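Local structure of uncharacterized protein (Methanosarcina mazei, 3R6A) at residues 67-73 against 112-118; 86-92 against 103-108; 24-28 against 48-53; 3-7 against 74-79. The protein is of unknown function but belongs to the glyoxalase/bleomycin resistance protein/dioxygenase superfamily and forms a two-chain assembly. One frame throughout, in Å; residues are numbered along the deposited sequence.

Contact 1 (67-73 against 112-118); sequences TQATFLV and VIEYVEH
The ring of Phe71 lies beside that of Tyr115 on one face of the sheet and points the same way, yet the two planes stand at 74°. The pair is edge-to-face: the edge of Phe71 is turned toward the face of Tyr115, with ring centroids 5.3 Å apart. A second neighbour settles on the Phe71 ring, where CG2 of Ile113 sits over its centre, 3.7 Å from the centroid, as a CH-pi contact. CG1 of Val73 approaches the edge of Tyr115 near the ring plane.

On the other face Thr70 and Glu114 run side by side. Glu114 is extended, its CG anti to the backbone N (chi1 173°), and this carries OE1 to Thr70 OG1 at 2.8 Å; the hydroxyl donates to the anti lone pair. Arg11 bonds to both oxygens, a salt bridge in the case of Glu114. Farther on, Leu72 crosses His118 at about a right angle and plants CD1 over the middle of the imidazole, 3.5 Å from its centroid.

Backbone hydrogen bonds join the two parallel strands, among them Val73 N to Val116 O at 2.8 Å. Strand 69-73 is flanked by strand 5-14 and strand 112-118 by strand 100-106, while helix 76-84 packs on Val73 and Tyr115, and Leu27 of the second subunit also reaches Tyr115.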
# COMPACT_ATOMS: atom_id res chain seq x y z
N THR B 67 -0.84 -9.92 -3.37
CA THR B 67 -1.41 -9.29 -2.19
C THR B 67 -1.32 -7.78 -2.34
O THR B 67 -0.23 -7.23 -2.50
CB THR B 67 -0.67 -9.73 -0.91
OG1 THR B 67 -0.81 -11.15 -0.75
CG2 THR B 67 -1.24 -9.04 0.31
N GLN B 68 -2.48 -7.11 -2.30
CA GLN B 68 -2.56 -5.66 -2.47
C GLN B 68 -1.93 -4.85 -1.35
O GLN B 68 -1.26 -3.84 -1.60
CB GLN B 68 -4.03 -5.25 -2.61
CG GLN B 68 -4.83 -6.03 -3.65
CD GLN B 68 -4.29 -5.86 -5.04
OE1 GLN B 68 -4.13 -4.74 -5.52
NE2 GLN B 68 -4.01 -6.97 -5.71
N ALA B 69 -2.14 -5.28 -0.11
CA ALA B 69 -1.61 -4.56 1.04
C ALA B 69 -1.64 -5.44 2.28
O ALA B 69 -2.21 -6.53 2.26
CB ALA B 69 -2.43 -3.30 1.29
N THR B 70 -1.02 -4.96 3.35
CA THR B 70 -0.96 -5.69 4.61
C THR B 70 -1.59 -4.85 5.71
O THR B 70 -1.26 -3.67 5.88
CB THR B 70 0.50 -6.02 4.96
OG1 THR B 70 1.01 -6.95 3.99
CG2 THR B 70 0.61 -6.61 6.35
N PHE B 71 -2.52 -5.45 6.44
CA PHE B 71 -3.19 -4.77 7.54
C PHE B 71 -2.68 -5.34 8.85
O PHE B 71 -2.86 -6.53 9.12
CB PHE B 71 -4.71 -5.01 7.51
CG PHE B 71 -5.43 -4.34 6.36
CD1 PHE B 71 -4.75 -3.61 5.39
CD2 PHE B 71 -6.82 -4.47 6.25
CE1 PHE B 71 -5.44 -3.02 4.33
CE2 PHE B 71 -7.51 -3.88 5.20
CZ PHE B 71 -6.82 -3.16 4.24
N LEU B 72 -2.04 -4.50 9.66
CA LEU B 72 -1.57 -4.93 10.97
C LEU B 72 -2.79 -4.71 11.87
O LEU B 72 -3.33 -3.60 11.93
CB LEU B 72 -0.39 -4.06 11.43
CG LEU B 72 0.19 -4.28 12.83
CD1 LEU B 72 0.64 -5.73 13.00
CD2 LEU B 72 1.37 -3.34 13.01
N VAL B 73 -3.24 -5.76 12.55
CA VAL B 73 -4.42 -5.67 13.40
C VAL B 73 -4.19 -6.13 14.83
O VAL B 73 -3.20 -6.80 15.13
CB VAL B 73 -5.59 -6.49 12.79
CG1 VAL B 73 -5.86 -6.04 11.37
CG2 VAL B 73 -5.24 -7.98 12.81
N VAL B 112 -6.96 -8.85 -2.44
CA VAL B 112 -6.28 -9.84 -1.61
C VAL B 112 -5.46 -9.07 -0.57
O VAL B 112 -4.57 -8.30 -0.91
CB VAL B 112 -5.34 -10.73 -2.45
CG1 VAL B 112 -4.57 -11.68 -1.53
CG2 VAL B 112 -6.16 -11.51 -3.47
N ILE B 113 -5.78 -9.29 0.70
CA ILE B 113 -5.12 -8.59 1.79
C ILE B 113 -4.51 -9.54 2.81
O ILE B 113 -5.09 -10.57 3.16
CB ILE B 113 -6.13 -7.69 2.54
CG1 ILE B 113 -6.75 -6.68 1.57
CG2 ILE B 113 -5.45 -7.01 3.73
CD1 ILE B 113 -5.78 -5.64 1.02
N GLU B 114 -3.31 -9.19 3.28
CA GLU B 114 -2.66 -9.99 4.30
C GLU B 114 -2.94 -9.33 5.65
O GLU B 114 -2.66 -8.14 5.83
CB GLU B 114 -1.15 -10.05 4.08
CG GLU B 114 -0.41 -10.74 5.22
CD GLU B 114 1.09 -10.64 5.08
OE1 GLU B 114 1.58 -9.57 4.67
OE2 GLU B 114 1.78 -11.64 5.41
N TYR B 115 -3.53 -10.08 6.57
CA TYR B 115 -3.82 -9.57 7.91
C TYR B 115 -2.76 -10.14 8.85
O TYR B 115 -2.53 -11.35 8.89
CB TYR B 115 -5.21 -10.02 8.36
CG TYR B 115 -6.34 -9.29 7.67
CD1 TYR B 115 -7.03 -8.27 8.31
CD2 TYR B 115 -6.71 -9.63 6.36
CE1 TYR B 115 -8.07 -7.59 7.68
CE2 TYR B 115 -7.75 -8.96 5.72
CZ TYR B 115 -8.43 -7.94 6.39
OH TYR B 115 -9.49 -7.31 5.78
N VAL B 116 -2.12 -9.26 9.61
CA VAL B 116 -1.07 -9.70 10.52
C VAL B 116 -1.32 -9.25 11.95
O VAL B 116 -1.80 -8.15 12.19
CB VAL B 116 0.30 -9.14 10.07
CG1 VAL B 116 1.39 -9.63 11.00
CG2 VAL B 116 0.58 -9.56 8.63
N GLU B 117 -0.98 -10.13 12.89
CA GLU B 117 -1.13 -9.84 14.31
C GLU B 117 0.26 -10.06 14.91
O GLU B 117 0.82 -11.15 14.78
CB GLU B 117 -2.13 -10.80 14.94
CG GLU B 117 -2.43 -10.52 16.40
CD GLU B 117 -3.31 -11.59 17.03
OE1 GLU B 117 -4.46 -11.77 16.56
OE2 GLU B 117 -2.86 -12.25 17.98
N HIS B 118 0.81 -9.04 15.54
CA HIS B 118 2.13 -9.15 16.15
C HIS B 118 2.02 -9.60 17.60
O HIS B 118 1.15 -9.15 18.34
CB HIS B 118 2.85 -7.80 16.08
CG HIS B 118 3.38 -7.46 14.72
ND1 HIS B 118 3.78 -6.19 14.37
CD2 HIS B 118 3.62 -8.24 13.64
CE1 HIS B 118 4.23 -6.20 13.13
NE2 HIS B 118 4.15 -7.43 12.66
O HOH W 1 -0.78 -6.86 16.19

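Contact 2 (86-92 against 103-108); sequences NGAEIIR and MTVRHS
Thr104 O takes two backbone N-H groups at once, from Ile91 at 3.0 Å and from Arg92 at 3.2 Å. Both bonds are bent, at 139° and 142°, as two consecutive residues share one acceptor. Thr104 N in turn donates to Arg92 O, so the threonine backbone is held on both its polar atoms. Its side chain touches both of these residues: CG2 meets Ile91 CD1 at 3.7 Å, while CB packs against CB of Arg92, whose side chain runs alongside it. Ile91 has CG1 in the crowded position between its N and its carbonyl carbon (chi1 61°), which lays CG1 close against Thr104 O.

One step along, Ile90 and Val105 form a non-hydrogen-bonded pair and press CD1 against CG2 at 3.5 Å, tighter than a usual carbon contact. Ala88 CB touches CG1 of the same valine. Glu89 and Arg106 follow as a hydrogen-bonded pair, with Arg106 N to Glu89 O at 2.8 Å, and a water then bridges Asn86 O and Ser108 N where the strands part.

Outside this shell, Leu83 of helix 76-84 packs on Ala88, Met103 (a selenomethionine) and His107. The imidazole of His107 is held by Tyr115 at NE2 and by Tyr24 of the second subunit at ND1. Two neighbouring residues facing one residue across an antiparallel pair make a classic beta bulge, here in the hairpin of strands 89-97 and 100-106 at the outer end of the sheet within this chain.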
# COMPACT_ATOMS: atom_id res chain seq x y z
N ASN B 86 -19.00 -11.39 5.94
CA ASN B 86 -19.18 -10.31 4.98
C ASN B 86 -18.67 -10.58 3.57
O ASN B 86 -18.11 -9.70 2.92
CB ASN B 86 -18.57 -9.02 5.55
CG ASN B 86 -19.44 -8.40 6.63
OD1 ASN B 86 -20.44 -7.73 6.33
ND2 ASN B 86 -19.09 -8.63 7.88
N GLY B 87 -18.86 -11.82 3.11
CA GLY B 87 -18.47 -12.20 1.76
C GLY B 87 -17.00 -12.40 1.44
O GLY B 87 -16.64 -12.53 0.27
N ALA B 88 -16.14 -12.44 2.46
CA ALA B 88 -14.72 -12.63 2.23
C ALA B 88 -14.32 -14.10 2.39
O ALA B 88 -14.96 -14.84 3.14
CB ALA B 88 -13.91 -11.77 3.18
N GLU B 89 -13.27 -14.50 1.69
CA GLU B 89 -12.77 -15.87 1.76
C GLU B 89 -11.39 -15.89 2.41
O GLU B 89 -10.49 -15.17 1.98
CB GLU B 89 -12.66 -16.46 0.35
CG GLU B 89 -13.96 -16.50 -0.43
CD GLU B 89 -14.81 -17.72 -0.09
OE1 GLU B 89 -15.10 -17.94 1.11
OE2 GLU B 89 -15.19 -18.45 -1.02
N ILE B 90 -11.22 -16.71 3.45
CA ILE B 90 -9.92 -16.82 4.10
C ILE B 90 -9.17 -17.85 3.27
O ILE B 90 -9.50 -19.04 3.31
CB ILE B 90 -10.04 -17.32 5.55
CG1 ILE B 90 -11.07 -16.48 6.30
CG2 ILE B 90 -8.69 -17.26 6.23
CD1 ILE B 90 -10.75 -15.00 6.37
N ILE B 91 -8.15 -17.42 2.53
CA ILE B 91 -7.41 -18.34 1.68
C ILE B 91 -6.10 -18.91 2.23
O ILE B 91 -5.56 -19.86 1.67
CB ILE B 91 -7.15 -17.70 0.29
CG1 ILE B 91 -6.32 -16.43 0.43
CG2 ILE B 91 -8.48 -17.37 -0.39
CD1 ILE B 91 -6.08 -15.72 -0.88
N ARG B 92 -5.59 -18.33 3.32
CA ARG B 92 -4.37 -18.82 3.96
C ARG B 92 -4.42 -18.50 5.44
O ARG B 92 -4.73 -17.39 5.82
CB ARG B 92 -3.12 -18.13 3.39
CG ARG B 92 -2.75 -18.47 1.98
CD ARG B 92 -1.38 -17.89 1.67
NE ARG B 92 -0.35 -18.43 2.55
CZ ARG B 92 -0.00 -19.72 2.60
NH1 ARG B 92 -0.61 -20.60 1.82
NH2 ARG B 92 0.95 -20.12 3.43
N MSE B 103 -2.74 -14.26 8.12
CA MSE B 103 -3.73 -14.92 7.28
C MSE B 103 -3.88 -14.05 6.05
O MSE B 103 -3.66 -12.84 6.09
CB MSE B 103 -5.09 -15.07 7.99
CG MSE B 103 -5.82 -13.79 8.30
SE MSE B 103 -7.56 -14.16 9.06
CE MSE B 103 -8.19 -12.34 9.24
N THR B 104 -4.22 -14.68 4.93
CA THR B 104 -4.40 -13.95 3.68
C THR B 104 -5.87 -14.10 3.33
O THR B 104 -6.42 -15.19 3.42
CB THR B 104 -3.49 -14.49 2.58
OG1 THR B 104 -2.12 -14.30 2.96
CG2 THR B 104 -3.74 -13.76 1.26
N VAL B 105 -6.49 -13.00 2.93
CA VAL B 105 -7.91 -13.01 2.65
C VAL B 105 -8.29 -12.40 1.32
O VAL B 105 -7.70 -11.41 0.89
CB VAL B 105 -8.65 -12.20 3.75
CG1 VAL B 105 -10.14 -12.16 3.48
CG2 VAL B 105 -8.35 -12.81 5.12
N ARG B 106 -9.27 -13.01 0.65
CA ARG B 106 -9.76 -12.46 -0.60
C ARG B 106 -11.10 -11.80 -0.28
O ARG B 106 -12.08 -12.49 0.04
CB ARG B 106 -9.98 -13.55 -1.66
CG ARG B 106 -10.50 -12.99 -3.00
CD ARG B 106 -10.75 -14.09 -4.02
NE ARG B 106 -11.10 -13.57 -5.35
CZ ARG B 106 -12.30 -13.10 -5.68
NH1 ARG B 106 -13.30 -13.09 -4.81
NH2 ARG B 106 -12.51 -12.64 -6.91
N HIS B 107 -11.13 -10.48 -0.34
CA HIS B 107 -12.36 -9.74 -0.08
C HIS B 107 -13.33 -10.01 -1.22
O HIS B 107 -12.92 -10.37 -2.32
CB HIS B 107 -12.07 -8.24 -0.00
CG HIS B 107 -11.29 -7.83 1.21
ND1 HIS B 107 -10.79 -6.56 1.37
CD2 HIS B 107 -10.94 -8.52 2.32
CE1 HIS B 107 -10.17 -6.47 2.54
NE2 HIS B 107 -10.24 -7.65 3.13
N SER B 108 -14.62 -9.82 -0.96
CA SER B 108 -15.65 -10.03 -1.97
C SER B 108 -15.35 -9.26 -3.25
O SER B 108 -15.60 -9.75 -4.35
CB SER B 108 -17.02 -9.60 -1.42
OG SER B 108 -18.03 -9.80 -2.38
O HOH W 2 -15.45 -8.99 1.53

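Contact 3 (24-28 against 48-53); sequences YEELL and ISTILL
Ile48 drives its CD1 against the last turn of helix 17-27, reaching Glu25 N at 3.4 Å and Tyr24 CB at 3.8 Å. The residue opens a type II' beta turn, Ile48 to Ile51, that links strands 44-48 and 51-55 into a hairpin, and the contact packs this hairpin against the helix. With CG1 anti to the backbone N (chi1 180°), the isoleucine extends straight to the helix backbone, and Glu25 lays its CG across CD1 at about a right angle.

Leu28, just past the helix end, adds a second set of contacts. Its CD1 touches Ile48 CG1 at 3.8 Å and Ser49 CB at 3.7 Å, and meets CD1 of Ile51 slightly farther away, so one methyl joins three residues of the turn. The turn itself is closed by paired backbone bonds between Ile48 and Ile51.

Tyr24 sends its ring toward strand 51-55, while its hydroxyl bonds to Asp109 of the second subunit. Leu21 of the same helix and Leu12 of strand 5-14 also pack on Leu53, and Leu12 touches Tyr24 as well. Both methyls of Leu53 touch the ring: CD1 lies 3.8 Å from Tyr24 CD2, and CD2 lies 3.7 Å from Tyr24 CE2.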
# COMPACT_ATOMS: atom_id res chain seq x y z
N TYR B 24 15.03 4.64 0.45
CA TYR B 24 13.85 4.98 1.24
C TYR B 24 14.17 5.67 2.55
O TYR B 24 13.37 6.48 3.03
CB TYR B 24 12.99 3.73 1.47
CG TYR B 24 12.36 3.27 0.18
CD1 TYR B 24 11.35 4.02 -0.43
CD2 TYR B 24 12.85 2.15 -0.50
CE1 TYR B 24 10.86 3.68 -1.68
CE2 TYR B 24 12.36 1.81 -1.75
CZ TYR B 24 11.37 2.57 -2.34
OH TYR B 24 10.94 2.26 -3.61
N GLU B 25 15.33 5.38 3.14
CA GLU B 25 15.69 6.04 4.40
C GLU B 25 15.89 7.53 4.11
O GLU B 25 15.55 8.39 4.92
CB GLU B 25 16.96 5.41 4.98
CG GLU B 25 16.74 3.96 5.38
CD GLU B 25 18.00 3.22 5.77
OE1 GLU B 25 19.09 3.60 5.28
OE2 GLU B 25 17.90 2.25 6.55
N GLU B 26 16.41 7.82 2.92
CA GLU B 26 16.64 9.20 2.51
C GLU B 26 15.32 9.88 2.13
O GLU B 26 15.02 10.98 2.60
CB GLU B 26 17.59 9.23 1.32
CG GLU B 26 18.98 8.69 1.63
CD GLU B 26 19.85 9.69 2.36
OE1 GLU B 26 19.41 10.23 3.40
OE2 GLU B 26 20.98 9.94 1.89
N LEU B 27 14.55 9.21 1.28
CA LEU B 27 13.26 9.75 0.83
C LEU B 27 12.31 10.03 1.99
O LEU B 27 11.66 11.08 2.04
CB LEU B 27 12.60 8.77 -0.14
CG LEU B 27 11.23 9.18 -0.68
CD1 LEU B 27 11.38 10.33 -1.67
CD2 LEU B 27 10.56 7.98 -1.33
N LEU B 28 12.23 9.09 2.92
CA LEU B 28 11.34 9.22 4.07
C LEU B 28 12.00 9.88 5.27
O LEU B 28 11.38 10.02 6.33
CB LEU B 28 10.81 7.83 4.46
CG LEU B 28 10.07 7.07 3.36
CD1 LEU B 28 9.81 5.65 3.80
CD2 LEU B 28 8.78 7.78 3.03
N ILE B 48 9.91 0.22 6.57
CA ILE B 48 10.41 1.57 6.79
C ILE B 48 9.15 2.44 6.73
O ILE B 48 8.41 2.39 5.74
CB ILE B 48 11.44 1.97 5.72
CG1 ILE B 48 11.93 3.39 5.97
CG2 ILE B 48 10.86 1.80 4.33
CD1 ILE B 48 13.22 3.72 5.27
N SER B 49 8.91 3.22 7.78
CA SER B 49 7.68 4.01 7.86
C SER B 49 6.56 2.96 7.71
O SER B 49 6.64 1.91 8.34
CB SER B 49 7.61 5.05 6.74
OG SER B 49 6.46 5.86 6.87
N THR B 50 5.55 3.24 6.90
CA THR B 50 4.45 2.28 6.69
C THR B 50 4.60 1.51 5.38
O THR B 50 3.62 1.03 4.81
CB THR B 50 3.06 2.96 6.72
OG1 THR B 50 2.97 3.97 5.71
CG2 THR B 50 2.82 3.59 8.08
N ILE B 51 5.83 1.39 4.92
CA ILE B 51 6.12 0.66 3.70
C ILE B 51 6.78 -0.67 4.02
O ILE B 51 7.71 -0.73 4.82
CB ILE B 51 7.08 1.44 2.79
CG1 ILE B 51 6.40 2.71 2.29
CG2 ILE B 51 7.51 0.57 1.61
CD1 ILE B 51 7.30 3.58 1.46
N LEU B 52 6.30 -1.75 3.41
CA LEU B 52 6.89 -3.06 3.59
C LEU B 52 7.67 -3.33 2.32
O LEU B 52 7.09 -3.37 1.23
CB LEU B 52 5.81 -4.14 3.75
CG LEU B 52 5.10 -4.30 5.10
CD1 LEU B 52 4.04 -5.40 4.99
CD2 LEU B 52 6.11 -4.65 6.18
N LEU B 53 8.98 -3.49 2.46
CA LEU B 53 9.84 -3.78 1.32
C LEU B 53 10.08 -5.29 1.28
O LEU B 53 10.61 -5.87 2.23
CB LEU B 53 11.19 -3.06 1.45
CG LEU B 53 11.21 -1.55 1.25
CD1 LEU B 53 12.61 -1.02 1.56
CD2 LEU B 53 10.81 -1.20 -0.18

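Contact 4 (3-7 against 74-79); sequences MKILQ and DSLDKF
Lys4 and Asp74 are tied by two hydrogen bonds. Lys4 N donates to Asp74 OD1 at 2.8 Å, meeting the carboxylate from above its plane, 55° out of it, and Asp74 N returns a bond to Lys4 O at 3.1 Å. The aspartate reaches the lysine backbone because its CG stands between its own N and carbonyl carbon (chi1 68°), which folds the carboxylate toward residues 3-7. OD1 also accepts a weak bond from Ser75 N, so two backbone N-H groups, one of them weakly bound, point at OD1. Ser75, the N-cap just before helix 76-84, takes a weak bond from Lys78 N on OG.

Beyond this polar link lies the Phe79 ring. Met3, a selenomethionine, puts CG over the centre of one face, 3.3 Å from the centroid, and the chain then bends so that SE also rides above that face at 4.2 Å from the centroid, a Met-aromatic contact. Ile5 comes in at about a right angle to the phenylalanine side chain and brings CD1 to 3.4 Å from CZ. The ring thus packs against Met3 and Ile5 as well as Val73 and Met103 of the sheet, with Leu27 of the second subunit touching both Met3 and Phe79.

The entry to helix 76-84 is thereby joined to the residues leading into strand 5-14, a join of helix to sheet in the alpha+beta fold of the glyoxalase superfamily.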
# COMPACT_ATOMS: atom_id res chain seq x y z
N MSE B 3 -11.98 -5.12 17.67
CA MSE B 3 -11.49 -5.21 16.26
C MSE B 3 -10.89 -3.86 15.86
O MSE B 3 -11.60 -2.87 15.71
CB MSE B 3 -12.66 -5.56 15.33
CG MSE B 3 -12.26 -5.93 13.92
SE MSE B 3 -13.75 -6.55 12.86
CE MSE B 3 -14.20 -4.90 11.96
N LYS B 4 -9.57 -3.83 15.68
CA LYS B 4 -8.91 -2.58 15.32
C LYS B 4 -7.75 -2.72 14.33
O LYS B 4 -6.92 -3.61 14.45
CB LYS B 4 -8.39 -1.89 16.59
CG LYS B 4 -7.62 -0.61 16.33
CD LYS B 4 -7.14 0.02 17.64
CE LYS B 4 -6.36 1.30 17.40
NZ LYS B 4 -5.92 1.94 18.67
N ILE B 5 -7.71 -1.81 13.36
CA ILE B 5 -6.63 -1.79 12.38
C ILE B 5 -5.58 -0.88 13.01
O ILE B 5 -5.87 0.28 13.32
CB ILE B 5 -7.09 -1.16 11.04
CG1 ILE B 5 -8.22 -1.99 10.44
CG2 ILE B 5 -5.90 -1.06 10.08
CD1 ILE B 5 -7.80 -3.33 9.90
N LEU B 6 -4.38 -1.40 13.21
CA LEU B 6 -3.31 -0.62 13.82
C LEU B 6 -2.51 0.15 12.77
O LEU B 6 -2.14 1.30 12.97
CB LEU B 6 -2.38 -1.53 14.62
CG LEU B 6 -3.03 -2.25 15.80
CD1 LEU B 6 -2.01 -3.19 16.44
CD2 LEU B 6 -3.53 -1.24 16.82
N GLN B 7 -2.26 -0.50 11.64
CA GLN B 7 -1.52 0.12 10.54
C GLN B 7 -1.89 -0.53 9.23
O GLN B 7 -2.22 -1.71 9.19
CB GLN B 7 -0.00 -0.06 10.69
CG GLN B 7 0.69 0.73 11.76
CD GLN B 7 2.20 0.63 11.61
OE1 GLN B 7 2.76 -0.46 11.55
NE2 GLN B 7 2.87 1.78 11.54
N ASP B 74 -5.11 -5.77 15.71
CA ASP B 74 -5.01 -6.15 17.11
C ASP B 74 -5.39 -7.62 17.33
O ASP B 74 -4.77 -8.32 18.13
CB ASP B 74 -5.91 -5.25 17.96
CG ASP B 74 -7.39 -5.49 17.71
OD1 ASP B 74 -7.76 -5.80 16.56
OD2 ASP B 74 -8.18 -5.35 18.67
N SER B 75 -6.39 -8.09 16.59
CA SER B 75 -6.85 -9.46 16.73
C SER B 75 -7.30 -10.11 15.42
O SER B 75 -8.31 -9.71 14.84
CB SER B 75 -8.01 -9.51 17.73
OG SER B 75 -8.65 -10.78 17.73
N LEU B 76 -6.56 -11.12 14.96
CA LEU B 76 -6.92 -11.81 13.72
C LEU B 76 -8.30 -12.46 13.82
O LEU B 76 -9.10 -12.37 12.89
CB LEU B 76 -5.93 -12.92 13.38
CG LEU B 76 -4.60 -12.68 12.68
CD1 LEU B 76 -4.07 -14.03 12.20
CD2 LEU B 76 -4.76 -11.72 11.51
N ASP B 77 -8.55 -13.12 14.94
CA ASP B 77 -9.82 -13.81 15.14
C ASP B 77 -11.05 -12.94 14.96
O ASP B 77 -12.02 -13.35 14.34
CB ASP B 77 -9.83 -14.48 16.51
CG ASP B 77 -8.63 -15.38 16.72
OD1 ASP B 77 -8.37 -16.23 15.84
OD2 ASP B 77 -7.95 -15.25 17.76
N LYS B 78 -11.01 -11.73 15.51
CA LYS B 78 -12.14 -10.81 15.38
C LYS B 78 -12.39 -10.46 13.92
O LYS B 78 -13.53 -10.44 13.46
CB LYS B 78 -11.88 -9.53 16.19
CG LYS B 78 -12.79 -9.37 17.41
CD LYS B 78 -12.67 -10.53 18.37
CE LYS B 78 -11.31 -10.55 19.07
NZ LYS B 78 -11.20 -11.69 20.03
N PHE B 79 -11.31 -10.20 13.19
CA PHE B 79 -11.42 -9.86 11.77
C PHE B 79 -11.85 -11.06 10.94
O PHE B 79 -12.62 -10.92 9.99
CB PHE B 79 -10.08 -9.32 11.26
CG PHE B 79 -9.87 -7.86 11.55
CD1 PHE B 79 -10.43 -6.89 10.72
CD2 PHE B 79 -9.17 -7.45 12.67
CE1 PHE B 79 -10.29 -5.53 11.00
CE2 PHE B 79 -9.02 -6.09 12.97
CZ PHE B 79 -9.58 -5.13 12.13

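All four contacts reach the same mixed sheet. Contact 1 is near its middle, about 5 Å from the chain centre. Contact 2 is nested within the loop that contact 1 closes, and the two meet where Tyr115 N lies 2.8 Å from Met103 O. Contact 4 is also adjacent to contact 1, their centres about 10 Å apart: Glu117 OE1 lies 2.7 Å from Leu76 N. Contact 3 sits on the other side of the chain centre from contact 2, with centres about 28 Å apart, yet both touch the second subunit. An acetate ion, probably from the crystallisation liquor, lies about 4 Å from the Ser108 side chain.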